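Local coordinates for ribose-5-phosphate isomerase RpiB (PDB 1O1X), which probably interconverts ribose 5-phosphate and ribulose 5-phosphate, an aldose-ketose isomerisation of the pentose phosphate pathway, at residues A22-L34 against P119-D133. Numbering follows the deposited sequence. Where two conformers were deposited one is given.
Sequences AAFELKEKVKNYL and PGRLIGAELAFWIVD
Two helices that flank the parallel sheet of this alpha/beta fold, 24-34 and 125-133, cross at -52° with axes 10.1 Å apart, and the Tyr-33 and Phe-129 rings stack where they meet. The stack is offset, its planes 1° apart and its centroids 4.2 Å apart; each ring also covers the other residue's CB. With CG anti to the backbone N (chi1 175°), Tyr-33 lays its ring over a face of Phe-129 and carries OH to Asp-133, where it donates to the syn lone pair of OD2 (2.7 Å from OH). Asp-133 OD1 lies at the tyrosine edge, 3.2 Å from CE2. A phenylalanine in place of Tyr-33 could keep the stack but would probably leave the Asp-133 carboxylate without this donor and freer to turn. Deeper in, Val-30 CG1 meets Val-132 CG2, while Leu-26 forks: CD1 reaches Ala-125 CA (3.7 Å) and CD2 packs on Gly-120 CA. Ala-23 CB presses on the same Gly-120 CA at 3.6 Å. A water accepts from Leu-26 N and donates to Gly-120 O, bridging the helix start to the loop. Beside it, the guanidinium of Arg-121, predicted to bind the sugar phosphate, lies with one face over Ala-22 O. Apolar packing thus joins the helices, while polar groups gather at the two ends, one beside the predicted substrate site.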
loop_
_atom_site.group_PDB
_atom_site.type_symbol
_atom_site.label_atom_id
_atom_site.label_comp_id
_atom_site.label_asym_id
_atom_site.label_seq_id
_atom_site.Cartn_x
_atom_site.Cartn_y
_atom_site.Cartn_z
ATOM N N ALA A 22 -13.575 -15.834 2.747
ATOM C CA ALA A 22 -12.179 -15.376 2.884
ATOM C C ALA A 22 -12.067 -14.065 3.714
ATOM O O ALA A 22 -11.089 -13.872 4.421
ATOM C CB ALA A 22 -11.557 -15.139 1.544
ATOM N N ALA A 23 -13.071 -13.209 3.650
ATOM C CA ALA A 23 -13.030 -11.963 4.390
ATOM C C ALA A 23 -14.023 -11.949 5.548
ATOM O O ALA A 23 -14.272 -10.884 6.084
ATOM C CB ALA A 23 -13.289 -10.783 3.468
ATOM N N PHE A 24 -14.528 -13.124 5.951
ATOM C CA PHE A 24 -15.485 -13.224 7.048
ATOM C C PHE A 24 -14.947 -12.596 8.338
ATOM O O PHE A 24 -15.661 -11.908 9.051
ATOM C CB PHE A 24 -15.873 -14.706 7.329
ATOM C CG PHE A 24 -16.794 -14.896 8.536
ATOM C CD1 PHE A 24 -18.132 -14.545 8.472
ATOM C CD2 PHE A 24 -16.318 -15.413 9.719
ATOM C CE1 PHE A 24 -18.957 -14.693 9.577
ATOM C CE2 PHE A 24 -17.147 -15.565 10.803
ATOM C CZ PHE A 24 -18.462 -15.194 10.729
ATOM N N GLU A 25 -13.700 -12.872 8.677
ATOM C CA GLU A 25 -13.144 -12.388 9.932
ATOM C C GLU A 25 -13.103 -10.881 9.995
ATOM O O GLU A 25 -13.528 -10.279 10.992
ATOM C CB GLU A 25 -11.762 -12.964 10.142
ATOM C CG GLU A 25 -11.105 -12.594 11.462
ATOM C CD GLU A 25 -9.632 -13.025 11.472
ATOM O OE1 GLU A 25 -9.377 -14.236 11.365
ATOM O OE2 GLU A 25 -8.744 -12.127 11.492
ATOM N N LEU A 26 -12.651 -10.251 8.922
ATOM C CA LEU A 26 -12.570 -8.802 8.907
ATOM C C LEU A 26 -13.986 -8.223 8.871
ATOM O O LEU A 26 -14.237 -7.194 9.478
ATOM C CB LEU A 26 -11.721 -8.281 7.765
ATOM C CG LEU A 26 -11.530 -6.758 7.719
ATOM C CD1 LEU A 26 -10.872 -6.220 8.941
ATOM C CD2 LEU A 26 -10.768 -6.316 6.504
ATOM N N LYS A 27 -14.897 -8.870 8.136
ATOM C CA LYS A 27 -16.287 -8.410 8.032
ATOM C C LYS A 27 -16.903 -8.329 9.439
ATOM O O LYS A 27 -17.540 -7.374 9.781
ATOM C CB LYS A 27 -17.104 -9.346 7.134
ATOM C CG LYS A 27 -18.567 -8.911 6.913
ATOM C CD LYS A 27 -19.569 -9.539 7.830
ATOM C CE LYS A 27 -19.934 -10.952 7.362
ATOM N NZ LYS A 27 -20.817 -11.635 8.368
ATOM N N GLU A 28 -16.706 -9.371 10.233
ATOM C CA GLU A 28 -17.163 -9.415 11.602
ATOM C C GLU A 28 -16.574 -8.297 12.469
ATOM O O GLU A 28 -17.294 -7.659 13.245
ATOM C CB GLU A 28 -16.833 -10.786 12.198
ATOM C CG GLU A 28 -17.643 -11.935 11.575
ATOM C CD GLU A 28 -19.124 -11.838 11.924
ATOM O OE1 GLU A 28 -19.451 -11.993 13.117
ATOM O OE2 GLU A 28 -19.954 -11.566 11.014
ATOM N N LYS A 29 -15.267 -8.052 12.341
ATOM C CA LYS A 29 -14.624 -6.983 13.087
ATOM C C LYS A 29 -15.153 -5.604 12.691
ATOM O O LYS A 29 -15.416 -4.783 13.536
ATOM C CB LYS A 29 -13.117 -7.066 12.901
ATOM C CG LYS A 29 -12.523 -8.281 13.603
ATOM C CD LYS A 29 -11.062 -8.419 13.318
ATOM C CE LYS A 29 -10.451 -9.490 14.227
ATOM N NZ LYS A 29 -9.108 -9.883 13.708
ATOM N N VAL A 30 -15.359 -5.382 11.417
ATOM C CA VAL A 30 -15.896 -4.118 10.914
ATOM C C VAL A 30 -17.336 -3.912 11.371
ATOM O O VAL A 30 -17.727 -2.834 11.818
ATOM C CB VAL A 30 -15.760 -4.023 9.388
ATOM C CG1 VAL A 30 -16.562 -2.872 8.843
ATOM C CG2 VAL A 30 -14.264 -3.847 9.004
ATOM N N LYS A 31 -18.135 -4.955 11.264
ATOM C CA LYS A 31 -19.495 -4.930 11.783
ATOM C C LYS A 31 -19.541 -4.566 13.245
ATOM O O LYS A 31 -20.276 -3.668 13.619
ATOM C CB LYS A 31 -20.168 -6.256 11.580
ATOM C CG LYS A 31 -21.558 -6.323 12.184
ATOM C CD LYS A 31 -22.249 -7.594 11.815
ATOM C CE LYS A 31 -21.764 -8.757 12.588
ATOM N NZ LYS A 31 -22.807 -9.784 12.348
ATOM N N ASN A 32 -18.735 -5.235 14.060
ATOM C CA ASN A 32 -18.722 -4.967 15.495
ATOM C C ASN A 32 -18.210 -3.583 15.839
ATOM O O ASN A 32 -18.667 -2.970 16.769
ATOM C CB ASN A 32 -17.924 -6.036 16.194
ATOM C CG ASN A 32 -18.605 -7.396 16.139
ATOM O OD1 ASN A 32 -19.809 -7.493 15.906
ATOM N ND2 ASN A 32 -17.820 -8.459 16.318
ATOM N N TYR A 33 -17.283 -3.079 15.058
ATOM C CA TYR A 33 -16.778 -1.720 15.213
ATOM C C TYR A 33 -17.898 -0.717 15.001
ATOM O O TYR A 33 -18.104 0.188 15.826
ATOM C CB TYR A 33 -15.610 -1.466 14.258
ATOM C CG TYR A 33 -15.086 -0.044 14.252
ATOM C CD1 TYR A 33 -14.368 0.451 15.332
ATOM C CD2 TYR A 33 -15.296 0.799 13.155
ATOM C CE1 TYR A 33 -13.872 1.750 15.332
ATOM C CE2 TYR A 33 -14.807 2.117 13.145
ATOM C CZ TYR A 33 -14.094 2.568 14.239
ATOM O OH TYR A 33 -13.590 3.830 14.284
ATOM N N LEU A 34 -18.662 -0.914 13.933
ATOM C CA LEU A 34 -19.798 -0.063 13.630
ATOM C C LEU A 34 -20.877 -0.150 14.692
ATOM O O LEU A 34 -21.398 0.891 15.148
ATOM C CB LEU A 34 -20.366 -0.397 12.237
ATOM C CG LEU A 34 -19.380 -0.069 11.118
ATOM C CD1 LEU A 34 -19.874 -0.660 9.821
ATOM C CD2 LEU A 34 -19.167 1.443 10.971
ATOM N N PRO A 119 -10.285 -5.302 1.217
ATOM C CA PRO A 119 -9.601 -6.582 1.089
ATOM C C PRO A 119 -9.333 -7.297 2.427
ATOM O O PRO A 119 -8.352 -6.988 3.151
ATOM C CB PRO A 119 -8.298 -6.196 0.456
ATOM C CG PRO A 119 -8.019 -4.872 0.980
ATOM C CD PRO A 119 -9.342 -4.186 1.237
ATOM N N GLY A 120 -10.127 -8.321 2.684
ATOM C CA GLY A 120 -10.144 -9.031 3.956
ATOM C C GLY A 120 -8.917 -9.783 4.336
ATOM O O GLY A 120 -8.715 -10.040 5.492
ATOM N N ARG A 121 -8.078 -10.162 3.383
ATOM C CA ARG A 121 -6.810 -10.814 3.686
ATOM C C ARG A 121 -5.590 -9.925 3.584
ATOM O O ARG A 121 -4.494 -10.379 3.886
ATOM C CB ARG A 121 -6.579 -11.966 2.717
ATOM C CG ARG A 121 -7.635 -13.000 2.718
ATOM C CD ARG A 121 -7.864 -13.663 4.019
ATOM N NE ARG A 121 -8.171 -15.065 3.773
ATOM C CZ ARG A 121 -8.459 -15.928 4.714
ATOM N NH1 ARG A 121 -8.480 -15.543 6.000
ATOM N NH2 ARG A 121 -8.724 -17.189 4.365
ATOM N N LEU A 122 -5.753 -8.709 3.080
ATOM C CA LEU A 122 -4.640 -7.851 2.771
ATOM C C LEU A 122 -4.409 -6.769 3.837
ATOM O O LEU A 122 -3.265 -6.415 4.084
ATOM C CB LEU A 122 -4.811 -7.185 1.423
ATOM C CG LEU A 122 -4.931 -8.080 0.185
ATOM C CD1 LEU A 122 -5.007 -7.171 -1.018
ATOM C CD2 LEU A 122 -3.839 -9.085 0.047
ATOM N N ILE A 123 -5.477 -6.227 4.433
ATOM C CA ILE A 123 -5.330 -5.165 5.405
ATOM C C ILE A 123 -5.672 -5.603 6.820
ATOM O O ILE A 123 -6.432 -6.535 7.061
ATOM C CB ILE A 123 -6.135 -3.871 5.069
ATOM C CG1 ILE A 123 -7.637 -4.133 5.050
ATOM C CG2 ILE A 123 -5.614 -3.223 3.772
ATOM C CD1 ILE A 123 -8.427 -2.767 4.953
ATOM N N GLY A 124 -5.110 -4.854 7.746
ATOM C CA GLY A 124 -5.366 -5.006 9.157
ATOM C C GLY A 124 -6.661 -4.343 9.542
ATOM O O GLY A 124 -7.119 -3.398 8.918
ATOM N N ALA A 125 -7.243 -4.846 10.599
ATOM C CA ALA A 125 -8.481 -4.349 11.110
ATOM C C ALA A 125 -8.433 -2.880 11.487
ATOM O O ALA A 125 -9.340 -2.130 11.141
ATOM C CB ALA A 125 -8.865 -5.175 12.273
ATOM N N GLU A 126 -7.397 -2.430 12.176
ATOM C CA GLU A 126 -7.376 -1.033 12.594
ATOM C C GLU A 126 -7.265 -0.095 11.361
ATOM O O GLU A 126 -7.928 0.947 11.298
ATOM C CB GLU A 126 -6.269 -0.766 13.610
ATOM C CG GLU A 126 -5.886 0.706 13.754
ATOM C CD GLU A 126 -6.281 1.375 15.068
ATOM O OE1 GLU A 126 -7.492 1.689 15.239
ATOM O OE2 GLU A 126 -5.350 1.677 15.888
ATOM N N LEU A 127 -6.497 -0.494 10.357
ATOM C CA LEU A 127 -6.491 0.268 9.104
ATOM C C LEU A 127 -7.858 0.292 8.439
ATOM O O LEU A 127 -8.295 1.342 7.926
ATOM C CB LEU A 127 -5.435 -0.261 8.145
ATOM C CG LEU A 127 -5.318 0.406 6.771
ATOM C CD1 LEU A 127 -4.991 1.866 6.954
ATOM C CD2 LEU A 127 -4.236 -0.262 5.917
ATOM N N ALA A 128 -8.517 -0.863 8.384
ATOM C CA ALA A 128 -9.896 -0.964 7.864
ATOM C C ALA A 128 -10.832 0.002 8.590
ATOM O O ALA A 128 -11.646 0.645 7.974
ATOM C CB ALA A 128 -10.418 -2.396 8.032
ATOM N N PHE A 129 -10.734 0.078 9.907
ATOM C CA PHE A 129 -11.570 0.994 10.693
ATOM C C PHE A 129 -11.347 2.470 10.300
ATOM O O PHE A 129 -12.324 3.228 10.174
ATOM C CB PHE A 129 -11.346 0.844 12.220
ATOM C CG PHE A 129 -11.630 -0.545 12.790
ATOM C CD1 PHE A 129 -12.389 -1.512 12.106
ATOM C CD2 PHE A 129 -11.118 -0.871 14.046
ATOM C CE1 PHE A 129 -12.587 -2.764 12.656
ATOM C CE2 PHE A 129 -11.336 -2.132 14.611
ATOM C CZ PHE A 129 -12.057 -3.062 13.931
ATOM N N TRP A 130 -10.086 2.871 10.097
ATOM C CA TRP A 130 -9.787 4.210 9.633
ATOM C C TRP A 130 -10.360 4.477 8.250
ATOM O O TRP A 130 -10.837 5.596 7.981
ATOM C CB TRP A 130 -8.285 4.517 9.551
ATOM C CG TRP A 130 -7.527 4.334 10.808
ATOM C CD1 TRP A 130 -8.004 4.314 12.079
ATOM C CD2 TRP A 130 -6.108 4.124 10.899
ATOM N NE1 TRP A 130 -6.968 4.047 12.950
ATOM C CE2 TRP A 130 -5.801 3.914 12.246
ATOM C CE3 TRP A 130 -5.088 4.024 9.959
ATOM C CZ2 TRP A 130 -4.498 3.645 12.688
ATOM C CZ3 TRP A 130 -3.791 3.781 10.389
ATOM C CH2 TRP A 130 -3.512 3.580 11.739
ATOM N N ILE A 131 -10.297 3.479 7.371
ATOM C CA ILE A 131 -10.845 3.614 6.018
ATOM C C ILE A 131 -12.357 3.794 6.096
ATOM O O ILE A 131 -12.926 4.687 5.436
ATOM C CB ILE A 131 -10.449 2.409 5.112
ATOM C CG1 ILE A 131 -8.924 2.367 4.889
ATOM C CG2 ILE A 131 -11.155 2.437 3.765
ATOM C CD1 ILE A 131 -8.437 1.049 4.316
ATOM N N VAL A 132 -13.001 2.982 6.918
ATOM C CA VAL A 132 -14.453 3.050 7.128
ATOM C C VAL A 132 -14.868 4.423 7.676
ATOM O O VAL A 132 -15.816 5.019 7.175
ATOM C CB VAL A 132 -14.939 1.915 8.064
ATOM C CG1 VAL A 132 -16.378 2.161 8.551
ATOM C CG2 VAL A 132 -14.836 0.558 7.386
ATOM N N ASP A 133 -14.160 4.925 8.695
ATOM C CA ASP A 133 -14.463 6.217 9.308
ATOM C C ASP A 133 -14.355 7.345 8.265
ATOM O O ASP A 133 -15.203 8.237 8.210
ATOM C CB ASP A 133 -13.477 6.564 10.412
ATOM C CG ASP A 133 -13.677 5.763 11.697
ATOM O OD1 ASP A 133 -14.683 5.052 11.870
ATOM O OD2 ASP A 133 -12.810 5.848 12.592
HETATM O O HOH W 1 -10.806 -11.596 6.923
#